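Local coordinates for protein 6-phosphogluconate dehydrogenase (Pseudomonas syringae, PDB 5U5G) that probably acts as an NADP-dependent reductase in fosfomycin biosynthesis, binding NADP+ and (2-oxopropyl)phosphonic acid in one active-site pocket, at residues A[234-239]-A[264-269]; A[271-276]-A[283-288]. All blocks are in the same frame, centred on the assembly; numbering follows the deposited sequence.

Contact 1. Residues A[234-239]-A[264-269]; sequences VSLGVR and TTFDTV. With NAP (NADP nicotinamide-adenine-dinucleotide phosphate), chain E; 7VD ((2-oxopropyl)phosphonic acid), chain F.
Leu236 reaches from the first turn of helix 236-247 to Phe266 and Val269, one turn apart on helix 257-273; the contact between the two segments is apolar, with no hydrogen bond across it. Both leucine methyls touch Val269 CG1, Leu236 CD1 at 3.6 Å, and Leu236 CD2 also lies at the edge of the Phe266 ring, 4.0 Å from Phe266 CD1 and near the ring plane. The same ring offers a face to the aliphatic part of Arg239, whose CG sits 4.1 Å from Phe266 CD1, displaced toward the rim. With CG anti to the backbone N (chi1 -176°), the arginine lays its methylene over the phenylalanine before bending twice to send the guanidinium to the pocket of (2-oxopropyl)phosphonic acid, the probable substrate. There one guanidinium face covers the ligand methyl, with Arg239 NH1 3.7 Å from C8. Val234 CG1 meets the same methyl at 3.7 Å. Polar bonds fix the arginine head: a salt bridge to Glu180 and hydrogen bonds from NH1 to Gln279 and Tyr217. On the cofactor side, Val238 CG2 packs 3.5 Å from O3 of NADP+. Ser235 N-caps the helix, its OG accepting from Val238 N at 3.1 Å. Within the C-terminal helical domain, as in 3-hydroxyisobutyrate dehydrogenase relatives, helix 168-196 packs against Phe266 through Ser181, Leu184 and Ala185; Tyr282 and Val285 of helix 282-287 touch Val269.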
loop_
_atom_site.group_PDB
_atom_site.type_symbol
_atom_site.label_atom_id
_atom_site.label_comp_id
_atom_site.label_asym_id
_atom_site.label_seq_id
_atom_site.Cartn_x
_atom_site.Cartn_y
_atom_site.Cartn_z
ATOM N N VAL A 234 -1.397 16.231 6.527
ATOM C CA VAL A 234 -0.024 16.306 6.067
ATOM C C VAL A 234 0.036 17.387 5.001
ATOM O O VAL A 234 -0.549 17.241 3.920
ATOM C CB VAL A 234 0.493 14.975 5.522
ATOM C CG1 VAL A 234 1.974 15.117 5.178
ATOM C CG2 VAL A 234 0.274 13.853 6.535
ATOM N N SER A 235 0.753 18.466 5.296
ATOM C CA SER A 235 0.923 19.532 4.324
ATOM C C SER A 235 1.920 19.133 3.243
ATOM O O SER A 235 2.766 18.247 3.422
ATOM C CB SER A 235 1.411 20.809 5.003
ATOM O OG SER A 235 2.757 20.639 5.412
ATOM N N LEU A 236 1.831 19.824 2.112
ATOM C CA LEU A 236 2.832 19.627 1.072
ATOM C C LEU A 236 4.212 20.061 1.543
ATOM O O LEU A 236 5.217 19.511 1.086
ATOM C CB LEU A 236 2.436 20.377 -0.192
ATOM C CG LEU A 236 1.284 19.759 -1.002
ATOM C CD1 LEU A 236 0.694 20.790 -1.959
ATOM C CD2 LEU A 236 1.732 18.528 -1.766
ATOM N N GLY A 237 4.277 21.034 2.457
ATOM C CA GLY A 237 5.559 21.413 3.030
ATOM C C GLY A 237 6.236 20.260 3.745
ATOM O O GLY A 237 7.432 20.010 3.555
ATOM N N VAL A 238 5.472 19.530 4.569
ATOM C CA VAL A 238 6.034 18.390 5.291
ATOM C C VAL A 238 6.375 17.255 4.327
ATOM O O VAL A 238 7.443 16.635 4.424
ATOM C CB VAL A 238 5.064 17.931 6.396
ATOM C CG1 VAL A 238 5.363 16.505 6.831
ATOM C CG2 VAL A 238 5.159 18.877 7.601
ATOM N N ARG A 239 5.474 16.968 3.387
ATOM C CA ARG A 239 5.707 15.904 2.416
ATOM C C ARG A 239 6.960 16.181 1.594
ATOM O O ARG A 239 7.811 15.298 1.420
ATOM C CB ARG A 239 4.481 15.759 1.503
ATOM C CG ARG A 239 4.562 14.604 0.500
ATOM C CD ARG A 239 3.744 13.414 0.999
ATOM N NE ARG A 239 4.624 12.395 1.529
ATOM C CZ ARG A 239 4.314 11.516 2.477
ATOM N NH1 ARG A 239 3.125 11.518 3.065
ATOM N NH2 ARG A 239 5.233 10.637 2.854
ATOM N N THR A 264 9.729 14.967 -7.911
ATOM C CA THR A 264 9.333 16.057 -8.796
ATOM C C THR A 264 7.830 16.316 -8.722
ATOM O O THR A 264 7.402 17.475 -8.705
ATOM C CB THR A 264 9.753 15.767 -10.238
ATOM O OG1 THR A 264 9.095 14.580 -10.693
ATOM C CG2 THR A 264 11.252 15.559 -10.326
ATOM N N THR A 265 7.015 15.255 -8.657
ATOM C CA THR A 265 5.564 15.427 -8.679
ATOM C C THR A 265 5.084 16.262 -7.498
ATOM O O THR A 265 4.295 17.202 -7.664
ATOM C CB THR A 265 4.845 14.070 -8.679
ATOM O OG1 THR A 265 5.195 13.315 -9.850
ATOM C CG2 THR A 265 3.334 14.279 -8.667
ATOM N N PHE A 266 5.526 15.924 -6.289
ATOM C CA PHE A 266 5.007 16.647 -5.135
ATOM C C PHE A 266 5.627 18.036 -5.026
ATOM O O PHE A 266 4.998 18.950 -4.477
ATOM C CB PHE A 266 5.195 15.819 -3.864
ATOM C CG PHE A 266 4.184 14.701 -3.731
ATOM C CD1 PHE A 266 2.889 14.967 -3.270
ATOM C CD2 PHE A 266 4.507 13.394 -4.108
ATOM C CE1 PHE A 266 1.937 13.946 -3.164
ATOM C CE2 PHE A 266 3.570 12.362 -3.991
ATOM C CZ PHE A 266 2.277 12.634 -3.531
ATOM N N ASP A 267 6.824 18.226 -5.589
ATOM C CA ASP A 267 7.375 19.571 -5.702
ATOM C C ASP A 267 6.490 20.446 -6.584
ATOM O O ASP A 267 6.176 21.587 -6.226
ATOM C CB ASP A 267 8.799 19.514 -6.246
ATOM C CG ASP A 267 9.451 20.883 -6.298
ATOM O OD1 ASP A 267 9.719 21.458 -5.214
ATOM O OD2 ASP A 267 9.688 21.383 -7.425
ATOM N N THR A 268 6.054 19.912 -7.730
ATOM C CA THR A 268 5.183 20.674 -8.621
ATOM C C THR A 268 3.835 20.979 -7.965
ATOM O O THR A 268 3.303 22.084 -8.115
ATOM C CB THR A 268 4.982 19.913 -9.928
ATOM O OG1 THR A 268 6.258 19.614 -10.504
ATOM C CG2 THR A 268 4.187 20.766 -10.908
ATOM N N VAL A 269 3.268 20.010 -7.241
ATOM C CA VAL A 269 2.000 20.238 -6.547
ATOM C C VAL A 269 2.168 21.300 -5.466
ATOM O O VAL A 269 1.275 22.134 -5.244
ATOM C CB VAL A 269 1.463 18.919 -5.959
ATOM C CG1 VAL A 269 0.220 19.170 -5.105
ATOM C CG2 VAL A 269 1.154 17.903 -7.074
HETATM P PA NAP E . 3.365 21.405 11.086
HETATM O O1A NAP E . 3.763 22.211 9.905
HETATM O O2A NAP E . 1.915 21.087 11.356
HETATM O O5B NAP E . 4.003 22.077 12.464
HETATM C C5B NAP E . 5.373 22.298 12.227
HETATM C C4B NAP E . 6.011 22.604 13.599
HETATM O O4B NAP E . 7.379 22.984 13.462
HETATM C C3B NAP E . 5.216 23.767 14.297
HETATM O O3B NAP E . 5.238 23.567 15.677
HETATM C C2B NAP E . 6.125 24.967 13.965
HETATM O O2B NAP E . 6.092 25.974 14.853
HETATM C C1B NAP E . 7.521 24.239 14.103
HETATM N N9A NAP E . 8.527 25.037 13.430
HETATM C C8A NAP E . 8.837 25.108 12.056
HETATM N N7A NAP E . 9.827 26.000 11.781
HETATM C C5A NAP E . 10.154 26.527 13.038
HETATM C C6A NAP E . 11.090 27.494 13.445
HETATM N N6A NAP E . 11.910 28.110 12.532
HETATM N N1A NAP E . 11.218 27.851 14.749
HETATM C C2A NAP E . 10.382 27.211 15.624
HETATM N N3A NAP E . 9.452 26.273 15.394
HETATM C C4A NAP E . 9.353 25.941 14.070
HETATM O O3 NAP E . 4.215 20.044 10.738
HETATM P PN NAP E . 3.581 18.691 11.311
HETATM O O1N NAP E . 3.232 18.764 12.745
HETATM O O2N NAP E . 2.755 17.938 10.292
HETATM O O5D NAP E . 4.985 17.653 11.318
HETATM C C5D NAP E . 5.795 17.899 12.378
HETATM C C4D NAP E . 6.850 16.808 12.377
HETATM O O4D NAP E . 6.213 15.507 12.471
HETATM C C3D NAP E . 7.626 16.833 10.993
HETATM O O3D NAP E . 8.969 16.521 11.231
HETATM C C2D NAP E . 6.946 15.739 10.200
HETATM O O2D NAP E . 7.792 15.115 9.269
HETATM C C1D NAP E . 6.623 14.732 11.352
HETATM N N1N NAP E . 5.520 13.860 11.000
HETATM C C2N NAP E . 4.251 14.371 10.618
HETATM C C3N NAP E . 3.223 13.485 10.376
HETATM C C7N NAP E . 1.891 13.976 10.011
HETATM O O7N NAP E . 0.932 13.223 9.829
HETATM N N7N NAP E . 1.665 15.337 9.915
HETATM C C4N NAP E . 3.397 11.998 10.538
HETATM C C5N NAP E . 4.751 11.589 10.915
HETATM C C6N NAP E . 5.727 12.476 11.109
HETATM P P2B NAP E . 4.742 27.207 14.585
HETATM O O1X NAP E . 3.592 26.391 15.088
HETATM O O2X NAP E . 5.195 28.378 15.461
HETATM O O3X NAP E . 4.865 27.385 13.091
HETATM P P1 7VD F . 2.823 9.379 8.129
HETATM C C1 7VD F . 2.983 11.118 7.636
HETATM O O2 7VD F . 4.087 8.568 7.973
HETATM O O3 7VD F . 2.294 9.241 9.537
HETATM O O4 7VD F . 1.779 8.926 7.137
HETATM C C6 7VD F . 4.381 11.616 7.372
HETATM O O7 7VD F . 5.338 11.219 8.037
HETATM C C8 7VD F . 4.518 12.616 6.256
#

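Contact 2. Residues A[271-276]-A[283-288]; sequences QACGEE and FSVLSH
Cys273 carries SG anti to its carbonyl carbon (chi1 -56°), and Val285 sets CG1 anti to the backbone N (chi1 168°), which leaves CG2 anti to the carbonyl carbon, as SG is in Cys273; the two rotations bring sulfur and methyl together between the helices. Cys273 SG and Val285 CG2 are 3.6 Å apart, an apolar contact with no hydrogen bond between the segments. Val285 CG2 also meets Ala272 CB, at 4.1 Å, so one branch of the valine faces two consecutive residues at the end of helix 257-273. Ser284 stands at the margin, its OG 4.4 Å from Cys273 SG; that hydroxyl has its polar partner in Gln281, and Cys273 also packs on Gln281. The contact is small, burying 99 Å² in all, and lies near the protein surface. Just beyond it the chain leaves the helix at Gly274, where phi is positive (101°), a conformation in which a CB would press on the carbonyl O of Cys273. Cys273 O is hydrogen-bonded to Ser277 OG. At the last ordered residue, His288 N bonds to Val285 O at 2.8 Å. This is plain packing of the last helix of the C-terminal helical domain: Val285 meets the C-terminal end of 257-273, while Phe283 and Leu286 pack on 168-196, and Leu286 also touches Ser255 of the second subunit.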
loop_
_atom_site.group_PDB
_atom_site.type_symbol
_atom_site.label_atom_id
_atom_site.label_comp_id
_atom_site.label_asym_id
_atom_site.label_seq_id
_atom_site.Cartn_x
_atom_site.Cartn_y
_atom_site.Cartn_z
ATOM N N GLN A 271 4.378 23.784 -5.538
ATOM C CA GLN A 271 4.468 25.069 -6.226
ATOM C C GLN A 271 3.099 25.554 -6.681
ATOM O O GLN A 271 2.821 26.757 -6.667
ATOM C CB GLN A 271 5.413 24.958 -7.424
ATOM C CG GLN A 271 6.828 25.437 -7.141
ATOM C CD GLN A 271 7.874 24.612 -7.866
ATOM O OE1 GLN A 271 7.574 23.935 -8.850
ATOM N NE2 GLN A 271 9.116 24.672 -7.388
ATOM N N ALA A 272 2.229 24.631 -7.087
ATOM C CA ALA A 272 0.937 25.014 -7.634
ATOM C C ALA A 272 -0.120 25.269 -6.567
ATOM O O ALA A 272 -1.095 25.967 -6.844
ATOM C CB ALA A 272 0.443 23.936 -8.601
ATOM N N CYS A 273 0.042 24.738 -5.356
ATOM C CA CYS A 273 -1.025 24.776 -4.365
ATOM C C CYS A 273 -0.636 25.415 -3.043
ATOM O O CYS A 273 -1.531 25.751 -2.267
ATOM C CB CYS A 273 -1.536 23.357 -4.066
ATOM S SG CYS A 273 -2.102 22.456 -5.508
ATOM N N GLY A 274 0.653 25.557 -2.750
ATOM C CA GLY A 274 1.118 26.207 -1.544
ATOM C C GLY A 274 1.554 25.210 -0.479
ATOM O O GLY A 274 1.059 24.087 -0.390
ATOM N N GLU A 275 2.472 25.669 0.376
ATOM C CA GLU A 275 3.135 24.799 1.347
ATOM C C GLU A 275 2.169 24.204 2.361
ATOM O O GLU A 275 2.368 23.067 2.800
ATOM C CB GLU A 275 4.221 25.578 2.092
ATOM C CG GLU A 275 5.279 26.192 1.195
ATOM C CD GLU A 275 6.486 25.288 1.013
ATOM O OE1 GLU A 275 7.064 25.313 -0.095
ATOM O OE2 GLU A 275 6.858 24.563 1.969
ATOM N N GLU A 276 1.145 24.951 2.767
ATOM C CA GLU A 276 0.218 24.487 3.788
ATOM C C GLU A 276 -0.973 23.726 3.231
ATOM O O GLU A 276 -1.801 23.267 4.023
ATOM C CB GLU A 276 -0.294 25.661 4.644
ATOM C CG GLU A 276 0.719 26.186 5.665
ATOM C CD GLU A 276 1.368 25.073 6.511
ATOM O OE1 GLU A 276 0.673 24.120 6.946
ATOM O OE2 GLU A 276 2.597 25.143 6.728
ATOM N N PHE A 283 -4.740 15.566 -6.472
ATOM C CA PHE A 283 -6.051 15.381 -7.100
ATOM C C PHE A 283 -6.399 16.555 -8.000
ATOM O O PHE A 283 -6.754 16.377 -9.167
ATOM C CB PHE A 283 -7.149 15.226 -6.035
ATOM C CG PHE A 283 -7.474 13.802 -5.678
ATOM C CD1 PHE A 283 -7.974 12.922 -6.634
ATOM C CD2 PHE A 283 -7.308 13.351 -4.372
ATOM C CE1 PHE A 283 -8.279 11.604 -6.288
ATOM C CE2 PHE A 283 -7.621 12.054 -4.016
ATOM C CZ PHE A 283 -8.103 11.175 -4.976
ATOM N N SER A 284 -6.301 17.774 -7.471
ATOM C CA SER A 284 -6.717 18.921 -8.266
ATOM C C SER A 284 -5.685 19.280 -9.323
ATOM O O SER A 284 -6.057 19.699 -10.422
ATOM C CB SER A 284 -7.009 20.115 -7.353
ATOM O OG SER A 284 -5.833 20.526 -6.681
ATOM N N VAL A 285 -4.394 19.105 -9.029
ATOM C CA VAL A 285 -3.365 19.354 -10.038
ATOM C C VAL A 285 -3.529 18.389 -11.197
ATOM O O VAL A 285 -3.422 18.771 -12.370
ATOM C CB VAL A 285 -1.961 19.246 -9.416
ATOM C CG1 VAL A 285 -0.901 19.207 -10.504
ATOM C CG2 VAL A 285 -1.712 20.403 -8.460
ATOM N N LEU A 286 -3.815 17.126 -10.886
ATOM C CA LEU A 286 -3.994 16.121 -11.926
ATOM C C LEU A 286 -5.006 16.581 -12.968
ATOM O O LEU A 286 -4.730 16.551 -14.172
ATOM C CB LEU A 286 -4.424 14.803 -11.284
ATOM C CG LEU A 286 -4.031 13.489 -11.936
ATOM C CD1 LEU A 286 -2.675 13.570 -12.609
ATOM C CD2 LEU A 286 -4.029 12.446 -10.844
ATOM N N SER A 287 -6.177 17.037 -12.520
ATOM C CA SER A 287 -7.196 17.548 -13.428
ATOM C C SER A 287 -6.902 18.958 -13.940
ATOM O O SER A 287 -7.622 19.425 -14.829
ATOM C CB SER A 287 -8.565 17.517 -12.746
ATOM O OG SER A 287 -8.506 18.058 -11.435
ATOM N N HIS A 288 -5.869 19.624 -13.415
ATOM C CA HIS A 288 -5.445 20.986 -13.806
ATOM C C HIS A 288 -6.438 22.061 -13.377
ATOM O O HIS A 288 -7.186 21.890 -12.417
ATOM C CB HIS A 288 -5.211 21.086 -15.320
ATOM C CG HIS A 288 -3.788 20.858 -15.735
ATOM N ND1 HIS A 288 -3.302 19.610 -16.060
ATOM C CD2 HIS A 288 -2.751 21.719 -15.888
ATOM C CE1 HIS A 288 -2.026 19.708 -16.386
ATOM N NE2 HIS A 288 -1.667 20.978 -16.294
#

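How the contacts relate
Both contacts use helix 257-273, contact 1 in its second half and contact 2 at its C-terminal end. Contact 1 is buried: its packing includes the stem of an arginine whose head enters the pocket of the probable substrate, so hydrophobic and polar chemistry meet within one helix turn. Contact 2 is a surface contact about 9 Å away between centres, sparse and apolar, and near the chain's end. They adjoin directly: Val269 of contact 1 touches Val285 of contact 2, and Gly237 N probably donates a hydrogen bond to Glu275 O at 2.8 Å, tying the start of helix 236-247 to the turn after helix 257-273.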